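PDB 2HUN: 336aa long hypothetical dTDP-glucose 4,6-dehydratase from Pyrococcus horikoshii, which binds NAD(+) in a Rossmann-type domain and probably acts as a dTDP-glucose 4,6-dehydratase, removing water from the nucleotide sugar. Local coordinates for residues N18-I23 with V224-E228. Residues are numbered along the deposited sequence.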
loop_
_atom_site.group_PDB
_atom_site.type_symbol
_atom_site.label_atom_id
_atom_site.label_comp_id
_atom_site.label_asym_id
_atom_site.label_seq_id
_atom_site.Cartn_x
_atom_site.Cartn_y
_atom_site.Cartn_z
ATOM N N ASN A 18 0.049 19.129 -18.932
ATOM C CA ASN A 18 -0.696 20.301 -18.494
ATOM C C ASN A 18 0.045 20.992 -17.341
ATOM O O ASN A 18 0.112 22.217 -17.285
ATOM C CB ASN A 18 -2.099 19.887 -18.040
ATOM C CG ASN A 18 -3.090 19.839 -19.189
ATOM O OD1 ASN A 18 -3.503 20.873 -19.703
ATOM N ND2 ASN A 18 -3.470 18.637 -19.597
ATOM N N PHE A 19 0.600 20.197 -16.428
ATOM C CA PHE A 19 1.331 20.740 -15.286
ATOM C C PHE A 19 2.550 21.529 -15.758
ATOM O O PHE A 19 2.738 22.687 -15.381
ATOM C CB PHE A 19 1.788 19.609 -14.357
ATOM C CG PHE A 19 2.509 20.090 -13.121
ATOM C CD1 PHE A 19 1.810 20.693 -12.074
ATOM C CD2 PHE A 19 3.890 19.962 -13.015
ATOM C CE1 PHE A 19 2.475 21.158 -10.946
ATOM C CE2 PHE A 19 4.568 20.425 -11.890
ATOM C CZ PHE A 19 3.857 21.025 -10.852
ATOM N N ILE A 20 3.376 20.893 -16.585
ATOM C CA ILE A 20 4.578 21.532 -17.104
ATOM C C ILE A 20 4.299 22.854 -17.831
ATOM O O ILE A 20 4.972 23.848 -17.581
ATOM C CB ILE A 20 5.348 20.576 -18.043
ATOM C CG1 ILE A 20 5.889 19.400 -17.222
ATOM C CG2 ILE A 20 6.469 21.333 -18.762
ATOM C CD1 ILE A 20 6.617 18.324 -18.026
ATOM N N ARG A 21 3.313 22.872 -18.723
ATOM C CA ARG A 21 2.987 24.100 -19.448
ATOM C C ARG A 21 2.572 25.192 -18.454
ATOM O O ARG A 21 3.021 26.341 -18.534
ATOM C CB ARG A 21 1.851 23.846 -20.448
ATOM C CG ARG A 21 1.608 24.999 -21.426
ATOM C CD ARG A 21 0.630 24.592 -22.528
ATOM N NE ARG A 21 1.080 23.414 -23.272
ATOM C CZ ARG A 21 1.909 23.451 -24.317
ATOM N NH1 ARG A 21 2.388 24.608 -24.755
ATOM N NH2 ARG A 21 2.262 22.324 -24.926
ATOM N N TYR A 22 1.711 24.819 -17.514
ATOM C CA TYR A 22 1.237 25.748 -16.492
ATOM C C TYR A 22 2.412 26.296 -15.670
ATOM O O TYR A 22 2.577 27.506 -15.517
ATOM C CB TYR A 22 0.257 25.027 -15.563
ATOM C CG TYR A 22 -0.220 25.858 -14.400
ATOM C CD1 TYR A 22 -1.335 26.683 -14.522
ATOM C CD2 TYR A 22 0.442 25.814 -13.168
ATOM C CE1 TYR A 22 -1.787 27.447 -13.439
ATOM C CE2 TYR A 22 0.002 26.571 -12.085
ATOM C CZ TYR A 22 -1.112 27.383 -12.228
ATOM O OH TYR A 22 -1.552 28.134 -11.164
ATOM N N ILE A 23 3.225 25.393 -15.138
ATOM C CA ILE A 23 4.369 25.784 -14.325
ATOM C C ILE A 23 5.334 26.746 -15.019
ATOM O O ILE A 23 5.703 27.773 -14.449
ATOM C CB ILE A 23 5.139 24.532 -13.836
ATOM C CG1 ILE A 23 4.473 23.994 -12.566
ATOM C CG2 ILE A 23 6.610 24.851 -13.616
ATOM C CD1 ILE A 23 4.213 25.057 -11.497
ATOM N N VAL A 224 -3.943 20.832 -11.464
ATOM C CA VAL A 224 -2.606 21.413 -11.569
ATOM C C VAL A 224 -2.379 22.495 -10.516
ATOM O O VAL A 224 -1.333 22.528 -9.869
ATOM C CB VAL A 224 -2.376 22.007 -12.987
ATOM C CG1 VAL A 224 -1.217 22.983 -12.968
ATOM C CG2 VAL A 224 -2.073 20.880 -13.976
ATOM N N ARG A 225 -3.363 23.373 -10.344
ATOM C CA ARG A 225 -3.259 24.446 -9.361
ATOM C C ARG A 225 -3.144 23.871 -7.957
ATOM O O ARG A 225 -2.388 24.390 -7.121
ATOM C CB ARG A 225 -4.470 25.383 -9.467
ATOM C CG ARG A 225 -4.424 26.294 -10.700
ATOM C CD ARG A 225 -5.747 27.018 -10.942
ATOM N NE ARG A 225 -5.712 27.843 -12.153
ATOM C CZ ARG A 225 -5.118 29.032 -12.243
ATOM N NH1 ARG A 225 -4.501 29.555 -11.189
ATOM N NH2 ARG A 225 -5.123 29.697 -13.394
ATOM N N ALA A 226 -3.889 22.794 -7.700
ATOM C CA ALA A 226 -3.847 22.131 -6.404
ATOM C C ALA A 226 -2.456 21.539 -6.165
ATOM O O ALA A 226 -1.892 21.699 -5.088
ATOM C CB ALA A 226 -4.904 21.027 -6.340
ATOM N N ILE A 227 -1.907 20.848 -7.161
ATOM C CA ILE A 227 -0.578 20.259 -7.022
ATOM C C ILE A 227 0.445 21.353 -6.704
ATOM O O ILE A 227 1.295 21.189 -5.822
ATOM C CB ILE A 227 -0.149 19.515 -8.315
ATOM C CG1 ILE A 227 -1.060 18.302 -8.543
ATOM C CG2 ILE A 227 1.319 19.086 -8.213
ATOM C CD1 ILE A 227 -0.734 17.469 -9.785
ATOM N N GLU A 228 0.359 22.468 -7.422
ATOM C CA GLU A 228 1.268 23.589 -7.205
ATOM C C GLU A 228 1.189 24.035 -5.752
ATOM O O GLU A 228 2.210 24.219 -5.084
ATOM C CB GLU A 228 0.901 24.768 -8.116
ATOM C CG GLU A 228 1.646 26.067 -7.783
ATOM C CD GLU A 228 1.282 27.233 -8.696
ATOM O OE1 GLU A 228 0.079 27.449 -8.956
ATOM O OE2 GLU A 228 2.204 27.947 -9.143
#
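Helices 14-26 and 220-233 meet here at a steep angle: the axes of 18-23 and 224-228 approach to 10.2 Å and cross at -67°. The tightest backbone point is Phe19 to Val224, with their CA atoms 5.5 Å apart; by Ile23 and Glu228 the CA separation has widened to 8.1 Å, and longer side chains bridge the gap.

The apolar part centres on Val224, whose CB points toward the other helix. Its CG2 lies 3.7 Å from Phe19 CA and 4.2 Å from Asn18 CB, so it reaches the backbone itself, while its CG1 sits over one face of the Tyr22 ring, 3.3 Å from CD2, and 3.9 Å from Phe19 CD1. Deeper in, Phe19 CE1 packs 3.6 Å from Ile227 CG2. Both Phe19 and Ile227 also touch Val80 on strand 78-81, which places this layer against the central sheet, in which strand 78-81 runs parallel to its neighbours 5-9 and 121-127.

Polar contact lies at the tip of Tyr22, where OH donates a 2.8 Å hydrogen bond to Glu228 OE1. The other carboxylate oxygen, OE2, is hydrogen-bonded to His27. Arg225 NH1 comes within 3.3 Å of Tyr22 OH, but poor angles rule out a hydrogen bond; the guanidinium instead forms a salt bridge to Glu221 through NH2.

Helix 14-26 follows the glycine-rich turn of the Rossmann fold, and Asn18 ND2 hydrogen-bonds to the carbonyl of NAD-binding Phe14. The contact thus joins this dinucleotide-binding helix to 220-233 through 404 Å² of mainly apolar burial, with the Tyr22-Glu228 bond adding a directional tie where the helices diverge.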